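Local coordinates for protein Succinylglutamatedesuccinylase/aspartoacylase (Rhodobacter sphaeroides 2.4.1, PDB 3CDX) that probably hydrolyses carbon-nitrogen bonds in linear amides, as a metal-dependent relative of the succinylglutamate desuccinylases and aspartoacylases, and here holds a calcium ion, at residues 20-25 and 44-49; 71-76 and 91-96; 11-16 and 25-30; 83-88 and 241-246; 180-185 and 234-239. All coordinates share one frame; numbering follows the deposited sequence.

Contact 1: residues 20-25 and 44-49; sequences DGRQAG and PITVVK
Gln23 and Val47 face each other across two antiparallel strands, joined by a pair of backbone hydrogen bonds: Gln23 N to Val47 O and Val47 N to Gln23 O, both 2.8 Å. Gly21 with Lys49 and Gly25 with Ile45 are hydrogen-bonded pairs of the same kind, and Arg22 with Val48 and Ala24 with Thr46 are the non-hydrogen-bonded pairs between them. On the face of Gln23 and Val47 the two side chains lie side by side, with Gln23 CB 3.7 Å from Val47 CG1. Val47 CG1 sits between its own backbone N and carbonyl carbon (chi1 63°), and there it also meets Gln23 NE2. The amide of Gln23 is held from outside, NE2 bonding to Asp16 O. On the other face Arg22 starts anti to its backbone N (chi1 176°) and runs extended to NE. Thr46 CG2 lies over one face of its guanidinium, 3.9 Å from Arg22 NH2, and Val48 CG2 touches Arg22 CG. That NH2 bonds to Ala77 O and makes a salt bridge to Asp304 of the second subunit. An alanine here would probably leave that aspartate and Ala77 O without this partner, and take away the flat group lying over Thr46 CG2. At the strand end Asp20 OD1 and Lys49 NZ form a long salt bridge of 3.7 Å, bridged by a water 2.6 Å from Asp20 OD1. Gly21 has a positive phi at which a CB would press on the preceding carbonyl. With axes 4.6 Å apart and 178° between their directions, the strands form an antiparallel beta hairpin, 21-30 with 40-50.

Contact 2: residues 71-76 and 91-96; sequences IAISDL and MLPAVN
Met91 reaches from the end of strand 87-92 to the helix 68-79, where Ile73 and Leu76 receive it. Its CB lies 3.7 Å from Ile73 CG2, and its CG still passes the same methyl at 4.1 Å, the two side chains crossing obliquely. CG is anti to the carbonyl carbon (chi1 -68°), and the chain continues nearly straight to SD, which comes 4.0 Å from Leu76 CG. Here the thioether crosses the leucine at about a right angle, with Leu76 CD2 a little farther from the sulfur. The last torsion (chi3 -65°) then folds CE off this line.

The helix and strand belong to a beta-alpha-beta unit, strand 55-60, helix 68-79, strand 87-92, in the catalytic domain of the family. Leu58 of the first strand touches Ile73, Leu76 and Met91, so the helix packs on both parallel strands. Leu76 is also met by Ile233, Leu234 and Leu237 of helix 223-239.

Just past the strand, Pro93 presses its ring against the helix. Its CB comes 3.4 Å from Ser74 N and 3.7 Å from Ile73 CG2, while Pro93 CG faces Ser74 CB at 3.9 Å. Ile73 CG2 is thus wedged between Met91 CB and the proline. Ser74 meets the proline through its backbone N and its CB; its OG turns elsewhere, to bond to Gln70 O one turn back. Val300 of the second subunit packs on Ser74, and the side chain of Ile73 is about 9 Å from that of His149, a ligand of the calcium.

Contact 3: residues 11-16 and 25-30; sequences IACDID and GYARAP
Arg28 and Asp14 meet at about a right angle, the carboxylate approaching the edge of the guanidinium with its plane turned 39° from it. Asp14 CG lies in the guanidinium plane, and Asp14 OD2 stands near that plane, 3.0 Å from Arg28 NH2 and 3.1 Å from Arg28 NH1. Both of these hydrogen bonds are bent and weak, with N-H...O angles of 134°. A third, from Arg28 NH2 to Asp14 OD1, is straighter but long at 3.4 Å and weak. Arg28 gets there by a bend at chi3 (-64°), which turns NE out of the extended course of the chain. The guanidinium beyond it has Ala12 O over one face and Ala12 CB against NH2. The backbones run nearly antiparallel but form a single beta bridge, with Arg28 N giving to Ala12 O at 2.7 Å and Ala12 N to Arg28 O at 3.0 Å. On the buried side Ile11 CG2 meets Ala27 CB at 3.7 Å, and Ile11 CD1 reaches Ala29 CB. Met129 and Phe133 of helix 126-138 also touch Ile11. Cys13 CB adds a looser touch on Ala27 CB. A water accepts from Asp14 N and donates to Tyr26 O, joining the segments beyond the bridge. Tyr26 points away, and its OH bonds to Val303 N of the second subunit. The N-terminal loop is laid along the edge of the hairpin strand 21-30. Apolar on one side and ionic on the other, the contact joins a buried Ile-Ala patch to a salt bridge whose carboxylate, on an exposed Asp14, is likely to stay ionised beside the arginine.

Contact 4: residues 83-88 and 241-246; sequences EEVQGR and GVIEGT
Val85 and Val242 both carry CG1 anti to the backbone N (chi1 161° and 175°), which brings these two methyls to 4.0 Å while the side chains lie side by side, pointing the same way. The contact pins the loop after helix 223-239 to the 3-10 segment and loop that lead into strand 87-92. That helix ends in a Schellman motif, with Gly241 at positive phi (77°) as the first residue to leave it, and the next residue, Val242, makes the contact. Gln86 N gives a hydrogen bond of 2.7 Å to Val242 O, in the carbonyl plane and on a lone pair. Beside it Val85 CA-H points to the same oxygen, at 3.2 Å from CA. Val85 CG2 also faces Ile243 CG2, and Ile243 packs on Leu234, Leu237 and Lys238 of the helix it follows. Val85 touches Val48 of the hairpin, so the valine stands between loop and sheet. The amide oxygen of Gln86 is bound outside, by Ser52 N. Glu84 likewise turns its carboxylate to Arg81 N, whereas its backbone O serves this contact: one water donates to Glu84 O at 2.6 Å, donates to Glu244 OE2 at 2.9 Å and accepts from Glu244 N at 2.7 Å.

Contact 5: residues 180-185 and 234-239; sequences EAFGAP and LNVLKH
Asn235 supplies the hydrogen bonds that tie helix 223-239 to the C-terminal end of helix 169-182. Its ND2 gives to Phe182 O at 3.2 Å, with an N-H...O angle of 152°; the donor stands well above the carbonyl plane, 63° out of it. A second, weak bond runs from Asn235 ND2 to Ala181 O at 3.0 Å, bent to 121°. The same ND2 also bonds to Glu248 O, so one amide nitrogen joins the helix end to a later loop. An alanine here would probably leave the carbonyls of Phe182 and Glu248, and the weakly held one of Ala181, without their donor, and free the helix end to shift.

The two helix ends pack together over strand 144-148 of the catalytic domain, where Phe182 and Val236 both touch Val146. Gly183, with positive phi, is where the chain leaves helix 169-182, and its O is taken by Arg231 and Gln251.

The apolar contacts lie beside the amide. Val236 CG2 comes to the edge of the Phe182 ring, near its plane, 3.8 Å from Phe182 CD1. Ala181 CB faces helix 223-239 and lies 3.5 Å from His239 CB, close also to CG and ND1 of the His239 ring. The Phe182 ring also touches Ile228 and Ile233 of helix 223-239, and its side chain lies about 10 Å from that of His149, a calcium ligand.

Overall arrangement
Contacts 3 and 1 come first, their segments alternating along the N-terminal chain; they share Gly25 and strand 21-30, with centres about 12 Å apart. Strand 40-50 of contact 1 neighbours strand 87-92, which contacts 2 and 4 both use. Contact 2 follows, its centre about 12 Å from that of contact 1, and its segments alternate with those of contact 4. Contact 5 falls between the segments of contact 4, with centres about 13 Å apart, and lies about 17 Å from contact 2, centre to centre, linked through Leu76 with Leu234 and Leu237. Contacts 1, 2 and 3 reach the second subunit, so this side of the chain takes part in the assembly, while no other chain touches contacts 4 and 5.

Contact 1: residues 20-25 and 44-49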
# COMPACT_ATOMS: atom_id res chain seq x y z
N ASP A 20 31.84 -9.57 -34.69
CA ASP A 20 31.31 -10.85 -35.17
C ASP A 20 31.34 -11.92 -34.08
O ASP A 20 32.23 -11.95 -33.24
CB ASP A 20 32.11 -11.36 -36.37
CG ASP A 20 31.70 -10.73 -37.68
OD1 ASP A 20 30.71 -9.95 -37.74
OD2 ASP A 20 32.38 -11.02 -38.68
N GLY A 21 30.36 -12.82 -34.14
CA GLY A 21 30.22 -13.88 -33.18
C GLY A 21 28.95 -13.71 -32.35
O GLY A 21 27.98 -13.04 -32.76
N ARG A 22 28.96 -14.33 -31.18
CA ARG A 22 27.83 -14.28 -30.28
C ARG A 22 28.27 -13.66 -28.98
O ARG A 22 29.29 -14.04 -28.45
CB ARG A 22 27.28 -15.69 -30.05
CG ARG A 22 26.14 -15.78 -29.04
CD ARG A 22 25.65 -17.22 -28.89
NE ARG A 22 24.42 -17.29 -28.10
CZ ARG A 22 24.42 -17.37 -26.77
NH1 ARG A 22 25.57 -17.39 -26.09
NH2 ARG A 22 23.27 -17.44 -26.12
N GLN A 23 27.48 -12.68 -28.51
CA GLN A 23 27.60 -12.08 -27.17
C GLN A 23 26.25 -12.18 -26.46
O GLN A 23 25.25 -11.73 -26.99
CB GLN A 23 28.00 -10.60 -27.26
CG GLN A 23 29.49 -10.39 -27.62
CD GLN A 23 29.72 -9.02 -28.19
OE1 GLN A 23 30.19 -8.11 -27.48
NE2 GLN A 23 29.35 -8.84 -29.49
N ALA A 24 26.24 -12.82 -25.29
CA ALA A 24 25.06 -12.96 -24.46
C ALA A 24 25.40 -12.32 -23.14
O ALA A 24 26.28 -12.81 -22.44
CB ALA A 24 24.73 -14.44 -24.25
N GLY A 25 24.70 -11.25 -22.78
CA GLY A 25 24.96 -10.54 -21.53
C GLY A 25 23.77 -9.73 -21.05
O GLY A 25 22.63 -10.10 -21.30
N PRO A 44 18.56 -8.91 -19.96
CA PRO A 44 19.23 -9.79 -20.93
C PRO A 44 19.25 -9.30 -22.40
O PRO A 44 18.21 -8.91 -22.94
CB PRO A 44 18.49 -11.13 -20.79
CG PRO A 44 17.24 -10.84 -20.02
CD PRO A 44 17.47 -9.59 -19.23
N ILE A 45 20.44 -9.34 -23.01
CA ILE A 45 20.66 -9.01 -24.44
C ILE A 45 21.65 -10.02 -25.04
O ILE A 45 22.74 -10.22 -24.48
CB ILE A 45 21.33 -7.61 -24.66
CG1 ILE A 45 20.52 -6.47 -24.08
CG2 ILE A 45 21.60 -7.36 -26.18
CD1 ILE A 45 21.29 -5.13 -24.08
N THR A 46 21.24 -10.66 -26.14
CA THR A 46 22.06 -11.58 -26.90
C THR A 46 22.15 -11.02 -28.33
O THR A 46 21.14 -10.59 -28.91
CB THR A 46 21.49 -13.03 -26.94
OG1 THR A 46 21.29 -13.52 -25.61
CG2 THR A 46 22.46 -14.00 -27.65
N VAL A 47 23.37 -10.99 -28.86
CA VAL A 47 23.61 -10.52 -30.23
C VAL A 47 24.44 -11.57 -30.93
O VAL A 47 25.45 -12.06 -30.37
CB VAL A 47 24.29 -9.12 -30.32
CG1 VAL A 47 25.69 -9.13 -29.70
CG2 VAL A 47 24.38 -8.63 -31.79
N VAL A 48 23.97 -11.95 -32.12
CA VAL A 48 24.72 -12.81 -33.03
C VAL A 48 24.99 -11.99 -34.30
O VAL A 48 24.07 -11.46 -34.94
CB VAL A 48 23.94 -14.13 -33.38
CG1 VAL A 48 24.69 -14.97 -34.38
CG2 VAL A 48 23.66 -14.95 -32.13
N LYS A 49 26.27 -11.88 -34.65
CA LYS A 49 26.68 -11.19 -35.87
C LYS A 49 27.61 -12.10 -36.69
O LYS A 49 28.57 -12.66 -36.18
CB LYS A 49 27.35 -9.86 -35.52
CG LYS A 49 27.67 -8.96 -36.73
CD LYS A 49 28.36 -7.67 -36.29
CE LYS A 49 29.41 -7.19 -37.30
NZ LYS A 49 28.81 -6.86 -38.60
O HOH W 1 29.98 -9.38 -40.19

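Contact 2: residues 71-76 and 91-96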
# COMPACT_ATOMS: atom_id res chain seq x y z
N ILE A 71 9.24 -16.14 -23.98
CA ILE A 71 9.57 -17.54 -24.28
C ILE A 71 10.21 -17.71 -25.67
O ILE A 71 11.30 -18.28 -25.78
CB ILE A 71 8.33 -18.43 -24.19
CG1 ILE A 71 7.82 -18.53 -22.73
CG2 ILE A 71 8.64 -19.82 -24.76
CD1 ILE A 71 6.35 -19.04 -22.62
N ALA A 72 9.56 -17.19 -26.72
CA ALA A 72 10.03 -17.39 -28.09
C ALA A 72 11.45 -16.83 -28.26
O ALA A 72 12.34 -17.50 -28.79
CB ALA A 72 9.10 -16.72 -29.06
N ILE A 73 11.67 -15.61 -27.77
CA ILE A 73 12.95 -14.92 -27.97
C ILE A 73 14.10 -15.46 -27.10
O ILE A 73 15.22 -15.54 -27.56
CB ILE A 73 12.78 -13.37 -27.85
CG1 ILE A 73 11.81 -12.86 -28.93
CG2 ILE A 73 14.09 -12.63 -28.00
CD1 ILE A 73 11.43 -11.38 -28.73
N SER A 74 13.84 -15.78 -25.84
CA SER A 74 14.89 -16.33 -25.00
C SER A 74 15.31 -17.71 -25.48
O SER A 74 16.50 -18.08 -25.40
CB SER A 74 14.50 -16.34 -23.52
OG SER A 74 13.53 -17.33 -23.25
N ASP A 75 14.34 -18.48 -25.96
CA ASP A 75 14.64 -19.78 -26.58
C ASP A 75 15.55 -19.61 -27.82
O ASP A 75 16.55 -20.31 -27.95
CB ASP A 75 13.31 -20.49 -26.93
CG ASP A 75 13.53 -21.83 -27.65
OD1 ASP A 75 14.00 -22.78 -26.98
OD2 ASP A 75 13.20 -21.93 -28.86
N LEU A 76 15.22 -18.67 -28.71
CA LEU A 76 16.02 -18.46 -29.92
C LEU A 76 17.39 -17.96 -29.54
O LEU A 76 18.41 -18.38 -30.12
CB LEU A 76 15.33 -17.52 -30.93
CG LEU A 76 16.05 -17.27 -32.27
CD1 LEU A 76 16.34 -18.58 -33.06
CD2 LEU A 76 15.30 -16.24 -33.14
N MET A 91 18.47 -9.67 -29.65
CA MET A 91 17.36 -10.34 -28.93
C MET A 91 17.28 -9.86 -27.50
O MET A 91 18.22 -10.04 -26.74
CB MET A 91 17.53 -11.87 -28.98
CG MET A 91 17.36 -12.44 -30.43
SD MET A 91 18.01 -14.12 -30.75
CE MET A 91 19.76 -13.78 -30.52
N LEU A 92 16.18 -9.17 -27.17
CA LEU A 92 15.88 -8.73 -25.78
C LEU A 92 14.58 -9.36 -25.44
O LEU A 92 13.55 -8.75 -25.67
CB LEU A 92 15.79 -7.18 -25.65
CG LEU A 92 17.15 -6.47 -25.66
CD1 LEU A 92 17.66 -6.30 -27.11
CD2 LEU A 92 17.13 -5.09 -24.98
N PRO A 93 14.61 -10.59 -24.91
CA PRO A 93 13.35 -11.30 -24.66
C PRO A 93 12.58 -10.75 -23.47
O PRO A 93 11.40 -11.03 -23.35
CB PRO A 93 13.81 -12.70 -24.29
CG PRO A 93 15.17 -12.49 -23.68
CD PRO A 93 15.78 -11.41 -24.52
N ALA A 94 13.23 -9.99 -22.62
CA ALA A 94 12.63 -9.62 -21.34
C ALA A 94 13.01 -8.19 -20.98
O ALA A 94 13.83 -7.96 -20.13
CB ALA A 94 13.08 -10.62 -20.25
N VAL A 95 12.39 -7.22 -21.66
CA VAL A 95 12.85 -5.84 -21.60
C VAL A 95 12.53 -5.21 -20.21
O VAL A 95 13.42 -4.66 -19.57
CB VAL A 95 12.17 -5.01 -22.70
CG1 VAL A 95 12.43 -3.48 -22.49
CG2 VAL A 95 12.68 -5.42 -24.09
N ASN A 96 11.28 -5.30 -19.77
CA ASN A 96 10.82 -4.64 -18.55
C ASN A 96 10.93 -5.59 -17.38
O ASN A 96 9.92 -6.09 -16.85
CB ASN A 96 9.37 -4.20 -18.80
CG ASN A 96 8.88 -3.13 -17.81
OD1 ASN A 96 9.56 -2.81 -16.82
ND2 ASN A 96 7.68 -2.60 -18.08

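Contact 3: residues 11-16 and 25-30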
# COMPACT_ATOMS: atom_id res chain seq x y z
N ILE A 11 21.93 3.58 -18.45
CA ILE A 11 21.91 2.13 -18.60
C ILE A 11 23.20 1.69 -19.30
O ILE A 11 23.46 2.12 -20.40
CB ILE A 11 20.66 1.62 -19.38
CG1 ILE A 11 19.39 2.19 -18.76
CG2 ILE A 11 20.66 0.06 -19.45
CD1 ILE A 11 18.10 1.44 -19.08
N ALA A 12 23.99 0.86 -18.64
CA ALA A 12 25.31 0.51 -19.15
C ALA A 12 25.24 -0.82 -19.88
O ALA A 12 24.58 -1.74 -19.41
CB ALA A 12 26.32 0.43 -17.98
N CYS A 13 25.94 -0.92 -21.00
CA CYS A 13 26.06 -2.19 -21.70
C CYS A 13 27.46 -2.26 -22.28
O CYS A 13 27.93 -1.29 -22.88
CB CYS A 13 25.01 -2.32 -22.81
SG CYS A 13 24.88 -3.94 -23.57
N ASP A 14 28.11 -3.40 -22.09
CA ASP A 14 29.48 -3.61 -22.60
C ASP A 14 29.52 -4.38 -23.93
O ASP A 14 30.59 -4.59 -24.48
CB ASP A 14 30.35 -4.32 -21.54
CG ASP A 14 30.46 -3.52 -20.25
OD1 ASP A 14 30.57 -2.25 -20.30
OD2 ASP A 14 30.43 -4.15 -19.19
N ILE A 15 28.38 -4.80 -24.45
CA ILE A 15 28.38 -5.57 -25.69
C ILE A 15 28.88 -4.73 -26.88
O ILE A 15 28.49 -3.59 -27.06
CB ILE A 15 26.97 -6.18 -25.96
CG1 ILE A 15 26.65 -7.17 -24.82
CG2 ILE A 15 26.92 -6.79 -27.35
CD1 ILE A 15 25.40 -7.97 -24.94
N ASP A 16 29.79 -5.29 -27.67
CA ASP A 16 30.25 -4.62 -28.88
C ASP A 16 29.41 -5.15 -30.01
O ASP A 16 29.67 -6.23 -30.53
CB ASP A 16 31.75 -4.93 -29.12
CG ASP A 16 32.32 -4.26 -30.39
OD1 ASP A 16 31.57 -3.67 -31.21
OD2 ASP A 16 33.55 -4.34 -30.57
N GLY A 25 24.70 -11.25 -22.78
CA GLY A 25 24.96 -10.54 -21.53
C GLY A 25 23.77 -9.73 -21.05
O GLY A 25 22.63 -10.10 -21.30
N TYR A 26 24.03 -8.64 -20.35
CA TYR A 26 22.97 -7.85 -19.73
C TYR A 26 23.30 -6.41 -19.90
O TYR A 26 24.46 -6.03 -19.80
CB TYR A 26 22.91 -8.13 -18.23
CG TYR A 26 22.70 -9.58 -17.95
CD1 TYR A 26 21.42 -10.13 -18.03
CD2 TYR A 26 23.77 -10.42 -17.61
CE1 TYR A 26 21.22 -11.46 -17.80
CE2 TYR A 26 23.56 -11.78 -17.40
CZ TYR A 26 22.26 -12.27 -17.49
OH TYR A 26 21.98 -13.57 -17.28
N ALA A 27 22.29 -5.59 -20.16
CA ALA A 27 22.46 -4.16 -19.90
C ALA A 27 22.13 -3.93 -18.43
O ALA A 27 21.16 -4.46 -17.94
CB ALA A 27 21.58 -3.31 -20.81
N ARG A 28 22.92 -3.11 -17.75
CA ARG A 28 22.75 -2.89 -16.32
C ARG A 28 22.03 -1.57 -16.10
O ARG A 28 22.61 -0.49 -16.30
CB ARG A 28 24.12 -2.88 -15.62
CG ARG A 28 24.90 -4.16 -15.83
CD ARG A 28 26.32 -4.13 -15.24
NE ARG A 28 27.26 -3.14 -15.83
CZ ARG A 28 27.92 -3.29 -16.98
NH1 ARG A 28 27.74 -4.38 -17.73
NH2 ARG A 28 28.75 -2.35 -17.41
N ALA A 29 20.76 -1.66 -15.72
CA ALA A 29 19.95 -0.47 -15.54
C ALA A 29 19.97 -0.08 -14.07
O ALA A 29 19.57 -0.91 -13.21
CB ALA A 29 18.52 -0.71 -15.99
N PRO A 30 20.39 1.18 -13.78
CA PRO A 30 20.42 1.63 -12.37
C PRO A 30 19.02 1.65 -11.78
O PRO A 30 18.09 2.09 -12.45
CB PRO A 30 20.98 3.07 -12.43
CG PRO A 30 21.45 3.29 -13.82
CD PRO A 30 20.76 2.26 -14.72
O HOH W 2 26.95 -5.65 -20.39

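Contact 4: residues 83-88 and 241-246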
# COMPACT_ATOMS: atom_id res chain seq x y z
N GLU A 83 27.31 -18.95 -37.06
CA GLU A 83 27.48 -19.58 -38.35
C GLU A 83 26.19 -19.78 -39.15
O GLU A 83 26.26 -20.00 -40.36
CB GLU A 83 28.21 -20.91 -38.17
CG GLU A 83 27.31 -22.02 -37.69
CD GLU A 83 28.08 -23.13 -37.02
OE1 GLU A 83 28.80 -22.85 -36.04
OE2 GLU A 83 27.95 -24.29 -37.47
N GLU A 84 25.01 -19.71 -38.52
CA GLU A 84 23.76 -19.79 -39.31
C GLU A 84 23.32 -18.42 -39.83
O GLU A 84 22.31 -18.31 -40.55
CB GLU A 84 22.59 -20.37 -38.51
CG GLU A 84 22.88 -21.51 -37.54
CD GLU A 84 21.73 -21.71 -36.56
OE1 GLU A 84 20.62 -22.07 -37.02
OE2 GLU A 84 21.93 -21.51 -35.34
N VAL A 85 24.06 -17.38 -39.46
CA VAL A 85 23.62 -15.99 -39.62
C VAL A 85 24.36 -15.21 -40.70
O VAL A 85 25.59 -15.27 -40.80
CB VAL A 85 23.67 -15.27 -38.24
CG1 VAL A 85 23.69 -13.75 -38.35
CG2 VAL A 85 22.51 -15.74 -37.39
N GLN A 86 23.59 -14.50 -41.54
CA GLN A 86 24.13 -13.53 -42.49
C GLN A 86 23.54 -12.16 -42.26
O GLN A 86 22.50 -11.78 -42.82
CB GLN A 86 23.97 -14.01 -43.95
CG GLN A 86 24.89 -15.19 -44.31
CD GLN A 86 26.36 -14.81 -44.41
OE1 GLN A 86 26.71 -13.73 -44.91
NE2 GLN A 86 27.23 -15.70 -43.93
N GLY A 87 24.21 -11.41 -41.39
CA GLY A 87 23.70 -10.15 -40.91
C GLY A 87 23.83 -10.08 -39.40
O GLY A 87 24.88 -10.42 -38.83
N ARG A 88 22.75 -9.67 -38.73
CA ARG A 88 22.80 -9.42 -37.28
C ARG A 88 21.43 -9.58 -36.66
O ARG A 88 20.44 -9.03 -37.17
CB ARG A 88 23.39 -8.05 -36.97
CG ARG A 88 23.66 -7.82 -35.46
CD ARG A 88 24.45 -6.54 -35.16
NE ARG A 88 23.90 -5.41 -35.91
CZ ARG A 88 24.41 -4.18 -35.91
NH1 ARG A 88 23.83 -3.25 -36.65
NH2 ARG A 88 25.50 -3.89 -35.20
N GLY A 241 16.60 -12.91 -45.15
CA GLY A 241 17.81 -13.55 -45.67
C GLY A 241 18.95 -13.65 -44.69
O GLY A 241 20.12 -13.74 -45.08
N VAL A 242 18.62 -13.64 -43.39
CA VAL A 242 19.62 -13.67 -42.31
C VAL A 242 19.97 -15.13 -41.96
O VAL A 242 21.09 -15.43 -41.58
CB VAL A 242 19.13 -12.84 -41.07
CG1 VAL A 242 20.07 -12.96 -39.88
CG2 VAL A 242 18.95 -11.40 -41.46
N ILE A 243 19.00 -16.03 -42.09
CA ILE A 243 19.27 -17.44 -41.96
C ILE A 243 18.68 -18.16 -43.17
O ILE A 243 17.82 -17.62 -43.87
CB ILE A 243 18.70 -18.05 -40.64
CG1 ILE A 243 17.19 -18.24 -40.73
CG2 ILE A 243 19.09 -17.16 -39.42
CD1 ILE A 243 16.54 -18.80 -39.49
N GLU A 244 19.12 -19.39 -43.38
CA GLU A 244 18.76 -20.18 -44.57
C GLU A 244 17.30 -20.67 -44.50
O GLU A 244 16.79 -21.06 -43.43
CB GLU A 244 19.73 -21.36 -44.74
CG GLU A 244 21.23 -20.94 -44.83
CD GLU A 244 22.24 -22.07 -44.40
OE1 GLU A 244 22.34 -23.08 -45.15
OE2 GLU A 244 22.92 -21.92 -43.33
N GLY A 245 16.63 -20.62 -45.65
CA GLY A 245 15.36 -21.28 -45.81
C GLY A 245 14.31 -20.31 -46.24
O GLY A 245 14.60 -19.14 -46.50
N THR A 246 13.08 -20.81 -46.32
CA THR A 246 11.92 -20.03 -46.70
C THR A 246 10.85 -20.12 -45.59
O THR A 246 10.72 -21.14 -44.94
CB THR A 246 11.36 -20.46 -48.11
OG1 THR A 246 10.40 -21.50 -47.97
CG2 THR A 246 12.49 -20.96 -49.06
O HOH W 3 21.06 -20.34 -41.68

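Contact 5: residues 180-185 and 234-239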
# COMPACT_ATOMS: atom_id res chain seq x y z
N GLU A 180 3.31 -11.26 -43.74
CA GLU A 180 2.97 -12.48 -44.45
C GLU A 180 4.00 -13.58 -44.14
O GLU A 180 3.63 -14.72 -43.84
CB GLU A 180 2.83 -12.25 -45.99
CG GLU A 180 1.58 -11.50 -46.36
CD GLU A 180 1.47 -11.12 -47.85
OE1 GLU A 180 2.12 -11.81 -48.70
OE2 GLU A 180 0.73 -10.15 -48.16
N ALA A 181 5.29 -13.24 -44.21
CA ALA A 181 6.36 -14.18 -43.86
C ALA A 181 6.26 -14.68 -42.40
O ALA A 181 6.36 -15.89 -42.14
CB ALA A 181 7.72 -13.54 -44.09
N PHE A 182 6.02 -13.76 -41.46
CA PHE A 182 5.88 -14.16 -40.04
C PHE A 182 4.85 -15.31 -39.98
O PHE A 182 5.08 -16.30 -39.33
CB PHE A 182 5.46 -12.96 -39.14
CG PHE A 182 5.40 -13.29 -37.64
CD1 PHE A 182 6.43 -12.89 -36.78
CD2 PHE A 182 4.31 -13.98 -37.09
CE1 PHE A 182 6.37 -13.18 -35.37
CE2 PHE A 182 4.25 -14.28 -35.70
CZ PHE A 182 5.27 -13.89 -34.84
N GLY A 183 3.73 -15.16 -40.69
CA GLY A 183 2.80 -16.28 -40.90
C GLY A 183 1.90 -16.64 -39.73
O GLY A 183 1.68 -17.84 -39.45
N ALA A 184 1.36 -15.63 -39.06
CA ALA A 184 0.32 -15.85 -38.05
C ALA A 184 -1.01 -15.98 -38.80
O ALA A 184 -1.13 -15.50 -39.93
CB ALA A 184 0.28 -14.72 -37.04
N PRO A 185 -2.02 -16.62 -38.20
CA PRO A 185 -3.27 -16.75 -38.99
C PRO A 185 -3.80 -15.43 -39.49
O PRO A 185 -4.35 -15.41 -40.59
CB PRO A 185 -4.25 -17.39 -38.00
CG PRO A 185 -3.43 -18.03 -36.97
CD PRO A 185 -2.10 -17.31 -36.90
N LEU A 234 11.63 -17.08 -36.63
CA LEU A 234 12.47 -17.81 -37.60
C LEU A 234 12.11 -17.42 -39.03
O LEU A 234 13.00 -17.11 -39.80
CB LEU A 234 12.29 -19.33 -37.46
CG LEU A 234 12.94 -20.03 -36.28
CD1 LEU A 234 12.47 -21.49 -36.28
CD2 LEU A 234 14.46 -19.92 -36.33
N ASN A 235 10.82 -17.46 -39.35
CA ASN A 235 10.29 -17.01 -40.64
C ASN A 235 10.73 -15.59 -40.99
O ASN A 235 11.08 -15.30 -42.13
CB ASN A 235 8.77 -17.03 -40.66
CG ASN A 235 8.17 -18.42 -40.83
OD1 ASN A 235 8.89 -19.40 -41.01
ND2 ASN A 235 6.85 -18.50 -40.75
N VAL A 236 10.69 -14.69 -40.01
CA VAL A 236 11.07 -13.33 -40.27
C VAL A 236 12.56 -13.31 -40.65
O VAL A 236 12.96 -12.60 -41.58
CB VAL A 236 10.78 -12.38 -39.11
CG1 VAL A 236 11.68 -11.19 -39.23
CG2 VAL A 236 9.28 -11.90 -39.17
N LEU A 237 13.37 -14.10 -39.95
CA LEU A 237 14.81 -14.16 -40.24
C LEU A 237 15.11 -14.72 -41.64
O LEU A 237 16.05 -14.28 -42.32
CB LEU A 237 15.52 -15.03 -39.20
CG LEU A 237 15.61 -14.51 -37.76
CD1 LEU A 237 16.52 -15.45 -36.91
CD2 LEU A 237 16.09 -13.05 -37.69
N LYS A 238 14.33 -15.73 -42.02
CA LYS A 238 14.39 -16.34 -43.34
C LYS A 238 13.98 -15.34 -44.42
O LYS A 238 14.70 -15.17 -45.41
CB LYS A 238 13.53 -17.63 -43.39
CG LYS A 238 14.09 -18.71 -42.47
CD LYS A 238 13.17 -19.90 -42.45
CE LYS A 238 13.80 -21.06 -41.70
NZ LYS A 238 12.70 -22.07 -41.38
N HIS A 239 12.86 -14.64 -44.20
CA HIS A 239 12.38 -13.58 -45.06
C HIS A 239 13.46 -12.54 -45.29
O HIS A 239 13.63 -12.02 -46.39
CB HIS A 239 11.17 -12.90 -44.44
CG HIS A 239 10.68 -11.70 -45.20
ND1 HIS A 239 10.04 -11.80 -46.42
CD2 HIS A 239 10.70 -10.38 -44.89
CE1 HIS A 239 9.71 -10.59 -46.84
NE2 HIS A 239 10.08 -9.71 -45.92